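Local coordinates for putative branched chain amino acid ABC transporter, periplasmic amino acid-binding protein (Brucella ovis, PDB 4XFK) that probably binds branched-chain and small amino acids in the periplasm as the solute-binding component of an ABC amino-acid transport system, at residues 15-21 with 56-61; 63-68 with 89-94; 155-161 with 211-217; 169-173 with 189-193; 267-273 with 336-340. The protein carries 1 engineered substitution. All blocks are in the same frame, centred on the assembly; numbering follows the deposited sequence.

Contact 1 of 5, residues 15-21 with 56-61; sequences ALVETLS and LEYDNQ
Two parallel strands of a beta-alpha-beta unit, 15-18 and 56-59, linked through helix 26-44, pair here in the parallel sheet of one lobe of the periplasmic binding protein fold. Their axes approach to 4.5 Å at 16°, with Ala15 to Glu18 paired one to one with Leu56 to Asp59. The backbone bonds alternate: Leu16 N to Leu56 O 2.8 Å, Tyr58 N to Leu16 O 2.8 Å, Glu18 N to Tyr58 O 3.2 Å, Asn60 N to Glu18 O 2.7 Å. On one face the Tyr58 ring (chi1 m) is the bump, CE1 lying 3.7 Å from Ala15 CB, while Val17 CG2 rests 4.3 Å from Tyr58 CB. Helix 63-76 covers this face; Tyr58 OH is hydrogen-bonded to Asp77. On the other, Leu20 (m, t) fills the hollow beside Glu57, CD1 4.0 Å from Glu57 CB, and Glu18 reaches Ser86 and Gly85. One water joins Val17 O (3.1 Å) to Asn60 ND2 (3.0 Å), itself hydrogen-bonded to Gly63 O. Past Glu18 the loop is tied to the strand end: Asp59 (t) OD1 accepts Leu20 N, 2.9 Å, Gln61 NE2 gives to Ser21 O, 2.9 Å, and Ser21 OG donates to Asp59 OD2 at 2.6 Å.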
# COMPACT_ATOMS: atom_id res chain seq x y z
N ALA A 15 -4.08 5.56 16.98
CA ALA A 15 -3.68 6.84 16.42
C ALA A 15 -3.37 6.73 14.93
O ALA A 15 -2.53 5.93 14.52
CB ALA A 15 -2.47 7.38 17.14
N LEU A 16 -4.03 7.55 14.14
CA LEU A 16 -3.76 7.66 12.71
C LEU A 16 -2.83 8.85 12.51
O LEU A 16 -3.21 10.00 12.79
CB LEU A 16 -5.06 7.87 11.94
CG LEU A 16 -4.93 8.11 10.43
CD1 LEU A 16 -4.31 6.91 9.73
CD2 LEU A 16 -6.28 8.46 9.82
N VAL A 17 -1.61 8.57 12.08
CA VAL A 17 -0.63 9.63 11.87
C VAL A 17 -0.41 9.75 10.37
O VAL A 17 0.26 8.93 9.76
CB VAL A 17 0.70 9.31 12.59
CG1 VAL A 17 1.73 10.41 12.32
CG2 VAL A 17 0.47 9.13 14.09
N GLU A 18 -1.00 10.78 9.79
CA GLU A 18 -1.07 10.90 8.33
C GLU A 18 -1.11 12.35 7.90
O GLU A 18 -1.35 13.24 8.71
CB GLU A 18 -2.32 10.19 7.78
CG GLU A 18 -2.07 8.75 7.38
CD GLU A 18 -1.03 8.64 6.28
OE1 GLU A 18 -0.78 9.65 5.58
OE2 GLU A 18 -0.45 7.54 6.12
N THR A 19 -0.88 12.59 6.61
CA THR A 19 -1.12 13.91 6.04
C THR A 19 -2.62 14.06 5.83
O THR A 19 -3.19 13.42 4.96
CB THR A 19 -0.40 14.06 4.69
OG1 THR A 19 0.96 13.64 4.84
CG2 THR A 19 -0.46 15.51 4.22
N LEU A 20 -3.25 14.91 6.64
CA LEU A 20 -4.72 14.91 6.73
C LEU A 20 -5.35 16.23 6.30
O LEU A 20 -6.58 16.39 6.39
CB LEU A 20 -5.18 14.51 8.13
CG LEU A 20 -4.84 13.06 8.50
CD1 LEU A 20 -5.13 12.79 9.97
CD2 LEU A 20 -5.58 12.08 7.60
N SER A 21 -4.54 17.18 5.84
CA SER A 21 -5.09 18.43 5.33
C SER A 21 -4.15 19.04 4.32
O SER A 21 -2.96 18.71 4.29
CB SER A 21 -5.35 19.44 6.46
OG SER A 21 -4.13 19.89 7.06
N LEU A 56 -7.80 8.32 17.15
CA LEU A 56 -7.13 9.58 17.44
C LEU A 56 -6.33 9.99 16.21
O LEU A 56 -5.38 9.32 15.82
CB LEU A 56 -6.18 9.40 18.62
CG LEU A 56 -6.76 8.88 19.93
CD1 LEU A 56 -5.67 8.83 21.00
CD2 LEU A 56 -7.95 9.71 20.38
N GLU A 57 -6.71 11.10 15.60
CA GLU A 57 -6.05 11.52 14.36
C GLU A 57 -5.00 12.59 14.62
O GLU A 57 -5.22 13.52 15.40
CB GLU A 57 -7.10 12.04 13.38
CG GLU A 57 -8.13 10.99 12.97
CD GLU A 57 -9.23 11.56 12.10
OE1 GLU A 57 -8.96 11.88 10.92
OE2 GLU A 57 -10.37 11.70 12.58
N TYR A 58 -3.85 12.44 13.96
CA TYR A 58 -2.74 13.39 14.05
C TYR A 58 -2.30 13.80 12.66
O TYR A 58 -1.71 13.01 11.93
CB TYR A 58 -1.56 12.80 14.84
CG TYR A 58 -1.93 12.48 16.26
CD1 TYR A 58 -2.56 11.28 16.57
CD2 TYR A 58 -1.69 13.37 17.30
CE1 TYR A 58 -2.94 10.98 17.86
CE2 TYR A 58 -2.06 13.07 18.60
CZ TYR A 58 -2.68 11.88 18.87
OH TYR A 58 -3.06 11.56 20.15
N ASP A 59 -2.62 15.02 12.29
CA ASP A 59 -2.27 15.58 10.98
C ASP A 59 -0.78 15.90 10.97
O ASP A 59 -0.32 16.79 11.66
CB ASP A 59 -3.11 16.84 10.76
CG ASP A 59 -2.92 17.45 9.38
OD1 ASP A 59 -2.23 16.87 8.52
OD2 ASP A 59 -3.50 18.55 9.18
N ASN A 60 -0.03 15.13 10.19
CA ASN A 60 1.40 15.31 10.08
C ASN A 60 1.73 16.12 8.83
O ASN A 60 1.61 15.62 7.70
CB ASN A 60 2.13 13.96 10.01
CG ASN A 60 3.62 14.14 9.78
OD1 ASN A 60 4.19 15.17 10.15
ND2 ASN A 60 4.25 13.15 9.15
N GLN A 61 2.14 17.36 9.03
CA GLN A 61 2.45 18.26 7.92
C GLN A 61 3.94 18.35 7.65
O GLN A 61 4.36 19.05 6.74
CB GLN A 61 1.91 19.65 8.23
CG GLN A 61 0.39 19.70 8.21
CD GLN A 61 -0.15 19.61 6.80
OE1 GLN A 61 0.31 20.32 5.90
NE2 GLN A 61 -1.13 18.73 6.59
O HOH W 1 2.50 10.71 8.63
O HOH W 2 2.68 12.18 6.62

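Contact 2 of 5, residues 63-68 with 89-94; sequences GPVGAA and AVAGQI
This is apolar helix-to-helix packing between the first turns of helix 63-76 and the start of helix 88-104, on one side of the parallel sheet whose strand 81-84 lies between them in sequence. The two short segments run in roughly the same direction, with axes 8.3 Å apart at closest and crossing at -33°; no hydrogen bond links them. Pro64 and Val90 have their CA atoms 4.5 Å apart, and the helices then diverge to 6.5 Å between the CA atoms of Ala68 and Ile94. Small residues permit the close approach. Ala67 points its CB at the other helix, 3.6 Å from Val90 CG1 and 4.1 Å from Ile94 CG1. Val90 (chi1 t) also lays CG2 against the start of the other helix, 3.6 Å from Gly63 C and 4.2 Å from Pro64 CD. Pro64 CG lies 4.1 Å from Ala89 CB. Nearer the outside, the aliphatic part of Gln93 (t, p) covers the seam, CG being 3.6 Å from Pro64 O and 4.2 Å from Ala68 CB, while its NE2 is hydrogen-bonded to Asp97. Val90 and Ile94 also touch strand 81-84, so the pair belongs to the helical layer over the sheet in an alpha/beta lobe of a periplasmic binding protein.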
# COMPACT_ATOMS: atom_id res chain seq x y z
N GLY A 63 6.48 15.65 7.29
CA GLY A 63 7.27 14.51 6.86
C GLY A 63 7.81 13.70 8.02
O GLY A 63 7.16 13.58 9.04
N PRO A 64 9.02 13.14 7.87
CA PRO A 64 9.60 12.33 8.95
C PRO A 64 9.82 13.08 10.26
O PRO A 64 9.57 12.52 11.33
CB PRO A 64 10.92 11.85 8.34
CG PRO A 64 10.65 11.81 6.87
CD PRO A 64 9.79 13.02 6.62
N VAL A 65 10.25 14.34 10.19
CA VAL A 65 10.43 15.14 11.40
C VAL A 65 9.09 15.34 12.12
O VAL A 65 8.99 15.17 13.33
CB VAL A 65 11.06 16.52 11.07
CG1 VAL A 65 11.00 17.44 12.28
CG2 VAL A 65 12.50 16.34 10.61
N GLY A 66 8.06 15.67 11.35
CA GLY A 66 6.73 15.81 11.91
C GLY A 66 6.23 14.52 12.53
O GLY A 66 5.62 14.53 13.60
N ALA A 67 6.50 13.41 11.87
CA ALA A 67 6.04 12.12 12.35
C ALA A 67 6.60 11.75 13.72
O ALA A 67 5.88 11.20 14.55
CB ALA A 67 6.38 11.04 11.33
N ALA A 68 7.87 12.05 13.96
CA ALA A 68 8.48 11.74 15.25
C ALA A 68 7.75 12.48 16.37
O ALA A 68 7.45 11.92 17.42
CB ALA A 68 9.97 12.07 15.24
N ALA A 89 9.20 7.06 3.78
CA ALA A 89 10.15 7.91 4.48
C ALA A 89 9.64 8.16 5.90
O ALA A 89 10.37 8.03 6.89
CB ALA A 89 10.34 9.22 3.74
N VAL A 90 8.36 8.48 6.01
CA VAL A 90 7.72 8.62 7.31
C VAL A 90 7.71 7.29 8.07
O VAL A 90 8.01 7.25 9.27
CB VAL A 90 6.29 9.18 7.17
CG1 VAL A 90 5.52 9.04 8.47
CG2 VAL A 90 6.34 10.66 6.73
N ALA A 91 7.36 6.21 7.38
CA ALA A 91 7.29 4.89 8.02
C ALA A 91 8.63 4.46 8.62
O ALA A 91 8.66 3.84 9.68
CB ALA A 91 6.81 3.85 7.04
N GLY A 92 9.72 4.76 7.92
CA GLY A 92 11.05 4.44 8.42
C GLY A 92 11.30 5.09 9.78
O GLY A 92 11.89 4.49 10.68
N GLN A 93 10.83 6.32 9.93
CA GLN A 93 10.95 7.03 11.19
C GLN A 93 10.02 6.44 12.25
O GLN A 93 10.44 6.18 13.39
CB GLN A 93 10.64 8.51 10.99
CG GLN A 93 10.93 9.36 12.21
CD GLN A 93 12.42 9.40 12.52
OE1 GLN A 93 13.26 9.52 11.63
NE2 GLN A 93 12.75 9.30 13.80
N ILE A 94 8.75 6.25 11.89
CA ILE A 94 7.77 5.72 12.84
C ILE A 94 8.21 4.36 13.38
O ILE A 94 8.20 4.13 14.59
CB ILE A 94 6.36 5.61 12.23
CG1 ILE A 94 5.78 7.00 11.95
CG2 ILE A 94 5.41 4.83 13.16
CD1 ILE A 94 4.41 6.97 11.31

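Contact 3 of 5, residues 155-161 with 211-217; sequences LGERAYS and ANVDTVF
Arg158 carries most of the direct polar links outside the strand pairing. Its side chain (m, t, p) crosses to Ala211 and Asn212, where NE donates to Asn212 O and NH2 to Ala211 O, each at 2.8 Å, both acceptors near the guanidinium plane. Asn212, with phi 53° and psi 61°, is the first residue to leave helical angles after helix 202-210. The Arg158 backbone takes part as well: its N donates to Asp214 OD2 at 3.1 Å, and its O accepts Asp214 N at 2.8 Å and, weakly, Thr215 N at 3.4 Å. From there parallel strand pairing takes over, Ala159, Tyr160 and Ser161 opposite Thr215, Val216 and Phe217, with axes 4.6 Å apart at 29°. Tyr160 N donates to Thr215 O at 2.9 Å and Phe217 N to Tyr160 O at 2.8 Å. Two waters sit by Gly156. One bridges Gly156 O (2.7 Å), Arg158 O (2.9 Å) and Thr215 OG1 (2.9 Å); the other joins Gly156 N (2.9 Å) to Thr215 OG1 (2.5 Å).

Packing divides by face. Phe217 (chi1 m) brings CE2 3.7 Å from Ala159 CB and CZ 4.1 Å from Leu155 CD1. Opposite, Tyr160 (chi1 t) sets CD2 3.8 Å from Ala211 CB; its OH is hydrogen-bonded to Thr191. Helix 138-152 covers the Phe217 face, helix 202-210 the Tyr160 face, and strand 186-193 pairs along the other edge of 158-164.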
# COMPACT_ATOMS: atom_id res chain seq x y z
N LEU A 155 4.12 -8.11 -22.40
CA LEU A 155 5.41 -7.59 -21.94
C LEU A 155 6.46 -7.67 -23.05
O LEU A 155 6.93 -8.75 -23.40
CB LEU A 155 5.89 -8.38 -20.72
CG LEU A 155 7.18 -7.91 -20.05
CD1 LEU A 155 6.97 -6.57 -19.34
CD2 LEU A 155 7.70 -8.96 -19.09
N GLY A 156 6.82 -6.52 -23.62
CA GLY A 156 7.86 -6.48 -24.64
C GLY A 156 9.25 -6.66 -24.06
O GLY A 156 9.42 -6.72 -22.84
N GLU A 157 10.25 -6.73 -24.93
CA GLU A 157 11.61 -7.03 -24.49
C GLU A 157 12.37 -5.84 -23.94
O GLU A 157 13.41 -6.01 -23.31
CB GLU A 157 12.44 -7.62 -25.64
CG GLU A 157 11.86 -8.88 -26.25
CD GLU A 157 10.95 -8.60 -27.43
OE1 GLU A 157 10.45 -7.45 -27.53
OE2 GLU A 157 10.75 -9.51 -28.26
N ARG A 158 11.86 -4.63 -24.18
CA ARG A 158 12.58 -3.42 -23.80
C ARG A 158 11.80 -2.61 -22.78
O ARG A 158 10.61 -2.34 -22.96
CB ARG A 158 12.90 -2.57 -25.02
CG ARG A 158 13.93 -3.21 -25.96
CD ARG A 158 14.12 -2.41 -27.24
NE ARG A 158 14.74 -1.10 -27.03
CZ ARG A 158 16.05 -0.90 -26.97
NH1 ARG A 158 16.89 -1.92 -27.08
NH2 ARG A 158 16.52 0.33 -26.79
N ALA A 159 12.47 -2.20 -21.71
CA ALA A 159 11.80 -1.49 -20.63
C ALA A 159 12.61 -0.30 -20.14
O ALA A 159 13.83 -0.26 -20.26
CB ALA A 159 11.51 -2.43 -19.48
N TYR A 160 11.89 0.68 -19.60
CA TYR A 160 12.48 1.82 -18.92
C TYR A 160 12.04 1.75 -17.46
O TYR A 160 10.96 1.24 -17.16
CB TYR A 160 11.97 3.12 -19.57
CG TYR A 160 12.78 4.36 -19.24
CD1 TYR A 160 12.61 5.03 -18.04
CD2 TYR A 160 13.71 4.86 -20.14
CE1 TYR A 160 13.36 6.16 -17.74
CE2 TYR A 160 14.45 5.98 -19.86
CZ TYR A 160 14.27 6.63 -18.66
OH TYR A 160 15.02 7.75 -18.40
N SER A 161 12.86 2.27 -16.55
CA SER A 161 12.49 2.39 -15.14
C SER A 161 12.58 3.85 -14.73
O SER A 161 13.63 4.47 -14.87
CB SER A 161 13.43 1.54 -14.27
OG SER A 161 13.22 1.77 -12.89
N ALA A 211 14.58 5.80 -25.62
CA ALA A 211 14.99 4.46 -25.22
C ALA A 211 14.27 3.37 -26.02
O ALA A 211 14.65 2.20 -25.95
CB ALA A 211 14.77 4.26 -23.73
N ASN A 212 13.24 3.77 -26.76
CA ASN A 212 12.50 2.85 -27.62
C ASN A 212 12.01 1.62 -26.85
O ASN A 212 12.39 0.48 -27.16
CB ASN A 212 13.36 2.44 -28.82
CG ASN A 212 12.62 1.56 -29.80
OD1 ASN A 212 11.40 1.66 -29.95
ND2 ASN A 212 13.35 0.68 -30.47
N VAL A 213 11.17 1.85 -25.85
CA VAL A 213 10.75 0.78 -24.96
C VAL A 213 9.28 0.42 -25.12
O VAL A 213 8.47 1.19 -25.62
CB VAL A 213 11.03 1.14 -23.49
CG1 VAL A 213 12.53 1.33 -23.26
CG2 VAL A 213 10.26 2.40 -23.07
N ASP A 214 8.94 -0.79 -24.67
CA ASP A 214 7.57 -1.26 -24.70
C ASP A 214 6.85 -0.96 -23.38
O ASP A 214 5.64 -0.74 -23.35
CB ASP A 214 7.57 -2.75 -24.99
CG ASP A 214 8.45 -3.10 -26.18
OD1 ASP A 214 8.12 -2.63 -27.28
OD2 ASP A 214 9.47 -3.81 -26.02
N THR A 215 7.62 -0.96 -22.29
CA THR A 215 7.06 -0.85 -20.95
C THR A 215 7.86 0.16 -20.16
O THR A 215 9.09 0.19 -20.24
CB THR A 215 7.14 -2.20 -20.23
OG1 THR A 215 6.54 -3.21 -21.04
CG2 THR A 215 6.43 -2.14 -18.88
N VAL A 216 7.17 0.99 -19.39
CA VAL A 216 7.80 1.90 -18.45
C VAL A 216 7.39 1.50 -17.04
O VAL A 216 6.23 1.68 -16.65
CB VAL A 216 7.40 3.37 -18.70
CG1 VAL A 216 8.10 4.28 -17.69
CG2 VAL A 216 7.72 3.77 -20.14
N PHE A 217 8.32 0.92 -16.27
CA PHE A 217 8.03 0.56 -14.89
C PHE A 217 8.17 1.77 -13.99
O PHE A 217 9.20 2.46 -14.04
CB PHE A 217 8.99 -0.52 -14.40
CG PHE A 217 8.79 -1.87 -15.04
CD1 PHE A 217 7.71 -2.67 -14.67
CD2 PHE A 217 9.68 -2.35 -15.99
CE1 PHE A 217 7.52 -3.92 -15.24
CE2 PHE A 217 9.49 -3.59 -16.57
CZ PHE A 217 8.42 -4.38 -16.19
O HOH W 3 9.11 -4.37 -21.50
O HOH W 4 5.18 -4.19 -22.96

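Contact 4 of 5, residues 169-173 with 189-193; sequences GVDVE and DKTLH
Helix 167-184 packs here on strand 186-193, the strand that follows it in a beta-alpha-beta unit begun by strand 158-164. The segments run almost antiparallel, at 172°, with axes 9.6 Å apart at closest. Nearest CA pairs are Gly169 with Leu192, 7.4 Å, and Glu173 with Lys190, 7.9 Å, so contact is left to side chains from alternate strand residues: Lys190 and Leu192 point their CB atoms at the helix, Thr191 the other way.

The apolar part centres on Leu192 (m, t). Its CD1 lies 3.9 Å from Val170 CG2 (chi1 t), and its CD2 comes 4.0 Å from Gly169 O. Glu173, extended with chi1 and chi2 both t, fills the space between Leu192 and Lys190: OE1 is 3.6 Å from Leu192 CG, and CD is 3.7 Å from Lys190 CD. Lys190 leaves the strand with chi1 p and is then extended (t, t, t), running alongside the glutamate.

No direct hydrogen bond crosses; the polar links run through water. One water lies 2.6 Å from Glu173 OE1 and 2.8 Å from Thr191 O. A second gives a proton to Glu173 OE2 at 2.7 Å and accepts from Lys190 NZ at 2.5 Å. The two charged ends, Glu173 OE2 and Lys190 NZ, remain 4.4 Å apart, beyond a salt bridge. The chemistry is thus that of a solvated helix-sheet margin, where opposite charges meet through water beside a small apolar patch.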
# COMPACT_ATOMS: atom_id res chain seq x y z
N GLY A 169 11.31 4.40 -4.17
CA GLY A 169 11.63 4.40 -5.59
C GLY A 169 12.90 3.65 -5.91
O GLY A 169 13.01 2.99 -6.95
N VAL A 170 13.89 3.76 -5.02
CA VAL A 170 15.12 3.00 -5.16
C VAL A 170 14.82 1.50 -5.11
O VAL A 170 15.35 0.74 -5.91
CB VAL A 170 16.11 3.42 -4.06
CG1 VAL A 170 17.29 2.46 -3.97
CG2 VAL A 170 16.58 4.85 -4.32
N ASP A 171 13.94 1.09 -4.19
CA ASP A 171 13.57 -0.31 -4.11
C ASP A 171 12.86 -0.80 -5.38
O ASP A 171 13.07 -1.93 -5.82
CB ASP A 171 12.66 -0.58 -2.90
CG ASP A 171 13.40 -0.54 -1.58
OD1 ASP A 171 14.64 -0.65 -1.56
OD2 ASP A 171 12.72 -0.41 -0.54
N VAL A 172 12.01 0.05 -5.96
CA VAL A 172 11.35 -0.33 -7.21
C VAL A 172 12.39 -0.52 -8.31
O VAL A 172 12.38 -1.54 -9.01
CB VAL A 172 10.27 0.69 -7.65
CG1 VAL A 172 9.74 0.33 -9.04
CG2 VAL A 172 9.13 0.74 -6.63
N GLU A 173 13.27 0.46 -8.48
CA GLU A 173 14.31 0.32 -9.49
C GLU A 173 15.13 -0.96 -9.29
O GLU A 173 15.37 -1.71 -10.23
CB GLU A 173 15.25 1.52 -9.49
CG GLU A 173 16.31 1.42 -10.59
CD GLU A 173 17.29 2.56 -10.59
OE1 GLU A 173 16.93 3.66 -11.06
OE2 GLU A 173 18.44 2.36 -10.14
N ASP A 189 17.21 1.86 -20.03
CA ASP A 189 17.64 3.07 -19.36
C ASP A 189 16.80 3.23 -18.11
O ASP A 189 15.76 2.59 -17.97
CB ASP A 189 17.47 4.28 -20.30
CG ASP A 189 18.34 5.46 -19.91
OD1 ASP A 189 19.13 5.34 -18.95
OD2 ASP A 189 18.23 6.52 -20.57
N LYS A 190 17.29 4.04 -17.17
CA LYS A 190 16.58 4.24 -15.92
C LYS A 190 16.88 5.61 -15.33
O LYS A 190 17.91 6.21 -15.63
CB LYS A 190 16.92 3.13 -14.92
CG LYS A 190 18.38 3.05 -14.54
CD LYS A 190 18.71 1.71 -13.89
CE LYS A 190 20.21 1.49 -13.81
NZ LYS A 190 20.55 0.14 -13.27
N THR A 191 15.96 6.08 -14.50
CA THR A 191 16.03 7.41 -13.92
C THR A 191 15.48 7.40 -12.50
O THR A 191 14.44 6.79 -12.24
CB THR A 191 15.13 8.39 -14.70
OG1 THR A 191 15.70 8.63 -15.99
CG2 THR A 191 14.96 9.72 -13.96
N LEU A 192 16.19 8.07 -11.60
CA LEU A 192 15.63 8.46 -10.31
C LEU A 192 15.57 9.98 -10.29
O LEU A 192 16.56 10.65 -10.59
CB LEU A 192 16.51 7.98 -9.17
CG LEU A 192 16.62 6.49 -8.90
CD1 LEU A 192 17.62 6.26 -7.77
CD2 LEU A 192 15.27 5.90 -8.53
N HIS A 193 14.42 10.52 -9.91
CA HIS A 193 14.24 11.97 -9.92
C HIS A 193 13.81 12.50 -8.56
O HIS A 193 13.42 11.74 -7.67
CB HIS A 193 13.25 12.38 -11.02
CG HIS A 193 11.90 11.73 -10.89
ND1 HIS A 193 10.99 12.10 -9.91
CD2 HIS A 193 11.30 10.75 -11.61
CE1 HIS A 193 9.90 11.37 -10.04
NE2 HIS A 193 10.06 10.54 -11.06
O HOH W 5 14.41 4.00 -11.78
O HOH W 6 19.68 0.04 -10.91

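Contact 5 of 5, residues 267-273 with 336-340; sequences PFNPEAN and TPMGD
A loop packs on a hairpin turn of the periplasmic binding protein fold: 267-273, between strand 263-266 and helix 274-288, includes a type I turn at Asn269-Ala272, and the type I turn Thr336-Gly339 connects strands 333-336 and 339-343. Met338 is the main plug. Folded up with all three chi angles m, it sets CG 3.2 Å from Pro267 O and 3.4 Å from Phe268 CD1, at the ring edge, while SD makes an oblique Met-aromatic contact 5.0 Å from the Phe268 ring centroid and lies 4.0 Å from Ala272 CB. Phe268 (chi1 t) also meets Phe280 edge-to-face. The hairpin is braced internally: Thr336 OG1 takes Met338 N at 3.0 Å, an ST turn. At Gly339, phi 123° and psi -156°, a CB would jam against the preceding carbonyl O, so glycine fits. Asn273 (chi1 t), just before helix 274-288, supplies the one direct hydrogen bond between the two segments: ND2 donates to Pro337 O at 2.9 Å, nearly straight at 171°.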
# COMPACT_ATOMS: atom_id res chain seq x y z
N PRO A 267 -3.88 -5.18 -4.64
CA PRO A 267 -4.56 -6.27 -3.93
C PRO A 267 -6.05 -6.43 -4.25
O PRO A 267 -6.70 -7.26 -3.62
CB PRO A 267 -4.41 -5.87 -2.45
CG PRO A 267 -3.31 -4.87 -2.41
CD PRO A 267 -3.37 -4.15 -3.72
N PHE A 268 -6.59 -5.67 -5.20
CA PHE A 268 -8.04 -5.64 -5.36
C PHE A 268 -8.50 -5.14 -6.73
O PHE A 268 -7.88 -4.26 -7.34
CB PHE A 268 -8.66 -4.77 -4.27
CG PHE A 268 -10.14 -4.55 -4.42
CD1 PHE A 268 -11.04 -5.56 -4.09
CD2 PHE A 268 -10.64 -3.36 -4.91
CE1 PHE A 268 -12.41 -5.37 -4.23
CE2 PHE A 268 -12.01 -3.16 -5.06
CZ PHE A 268 -12.89 -4.17 -4.72
N ASN A 269 -9.62 -5.68 -7.20
CA ASN A 269 -10.36 -5.06 -8.28
C ASN A 269 -11.82 -5.46 -8.06
O ASN A 269 -12.09 -6.59 -7.67
CB ASN A 269 -9.84 -5.54 -9.64
CG ASN A 269 -10.61 -4.96 -10.80
OD1 ASN A 269 -11.73 -5.38 -11.08
ND2 ASN A 269 -10.02 -3.99 -11.50
N PRO A 270 -12.76 -4.53 -8.28
CA PRO A 270 -14.17 -4.85 -8.03
C PRO A 270 -14.68 -6.11 -8.74
O PRO A 270 -15.59 -6.75 -8.22
CB PRO A 270 -14.91 -3.62 -8.58
CG PRO A 270 -13.94 -2.51 -8.45
CD PRO A 270 -12.57 -3.11 -8.65
N GLU A 271 -14.12 -6.44 -9.91
CA GLU A 271 -14.57 -7.59 -10.70
C GLU A 271 -13.67 -8.81 -10.58
O GLU A 271 -13.84 -9.77 -11.33
CB GLU A 271 -14.58 -7.26 -12.19
CG GLU A 271 -15.33 -6.04 -12.62
CD GLU A 271 -15.18 -5.81 -14.11
OE1 GLU A 271 -14.68 -4.74 -14.50
OE2 GLU A 271 -15.55 -6.72 -14.89
N ALA A 272 -12.70 -8.76 -9.68
CA ALA A 272 -11.70 -9.82 -9.63
C ALA A 272 -12.11 -11.04 -8.81
O ALA A 272 -11.55 -12.11 -8.99
CB ALA A 272 -10.35 -9.29 -9.15
N ASN A 273 -13.09 -10.87 -7.92
CA ASN A 273 -13.53 -11.98 -7.09
C ASN A 273 -15.04 -12.07 -7.01
O ASN A 273 -15.63 -12.14 -5.93
CB ASN A 273 -12.91 -11.91 -5.69
CG ASN A 273 -13.09 -13.19 -4.92
OD1 ASN A 273 -13.07 -14.28 -5.49
ND2 ASN A 273 -13.30 -13.08 -3.61
N THR A 336 -11.36 -12.00 3.10
CA THR A 336 -11.69 -10.65 2.69
C THR A 336 -12.49 -10.71 1.39
O THR A 336 -12.68 -11.79 0.83
CB THR A 336 -10.42 -9.84 2.43
OG1 THR A 336 -9.82 -10.27 1.19
CG2 THR A 336 -9.45 -9.96 3.59
N PRO A 337 -12.95 -9.56 0.89
CA PRO A 337 -13.65 -9.58 -0.40
C PRO A 337 -12.80 -10.07 -1.57
O PRO A 337 -13.36 -10.34 -2.63
CB PRO A 337 -14.03 -8.11 -0.59
CG PRO A 337 -14.20 -7.60 0.81
CD PRO A 337 -13.14 -8.28 1.60
N MET A 338 -11.49 -10.20 -1.36
CA MET A 338 -10.59 -10.69 -2.41
C MET A 338 -10.08 -12.10 -2.15
O MET A 338 -9.35 -12.65 -2.98
CB MET A 338 -9.38 -9.77 -2.55
CG MET A 338 -9.60 -8.61 -3.48
SD MET A 338 -9.99 -9.14 -5.17
CE MET A 338 -8.71 -10.33 -5.50
N GLY A 339 -10.41 -12.66 -1.00
CA GLY A 339 -9.95 -13.99 -0.65
C GLY A 339 -9.18 -14.00 0.65
O GLY A 339 -9.33 -13.10 1.49
N ASP A 340 -8.33 -15.00 0.80
CA ASP A 340 -7.65 -15.20 2.07
C ASP A 340 -6.57 -14.18 2.35
O ASP A 340 -5.80 -13.79 1.47
CB ASP A 340 -7.07 -16.61 2.16
CG ASP A 340 -8.15 -17.67 2.29
OD1 ASP A 340 -9.19 -17.37 2.92
OD2 ASP A 340 -7.95 -18.78 1.77

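Contacts 1 and 2 belong to one parallel sheet and its helical layer and touch through Asn60, which packs on Gly66, Ala67 and Val90; strand 54-59 leads into helix 63-76. Contacts 3 and 4 share the other, mixed sheet, with contact 4 nested in the loop that contact 3 closes, and Tyr160 OH reaching Thr191 OG1. Contact 5 reaches the same sheet through a hairpin, but stands apart from the rest. Contacts 1, 2, 3 and 5 are partly buried, and contact 4 is the surface one. Contacts 1 and 3 are backbone-bonded strand pairs with polar ends; contact 2 is apolar helix packing; contact 4 relies on water; contact 5 combines a buried methionine with a single hydrogen bond.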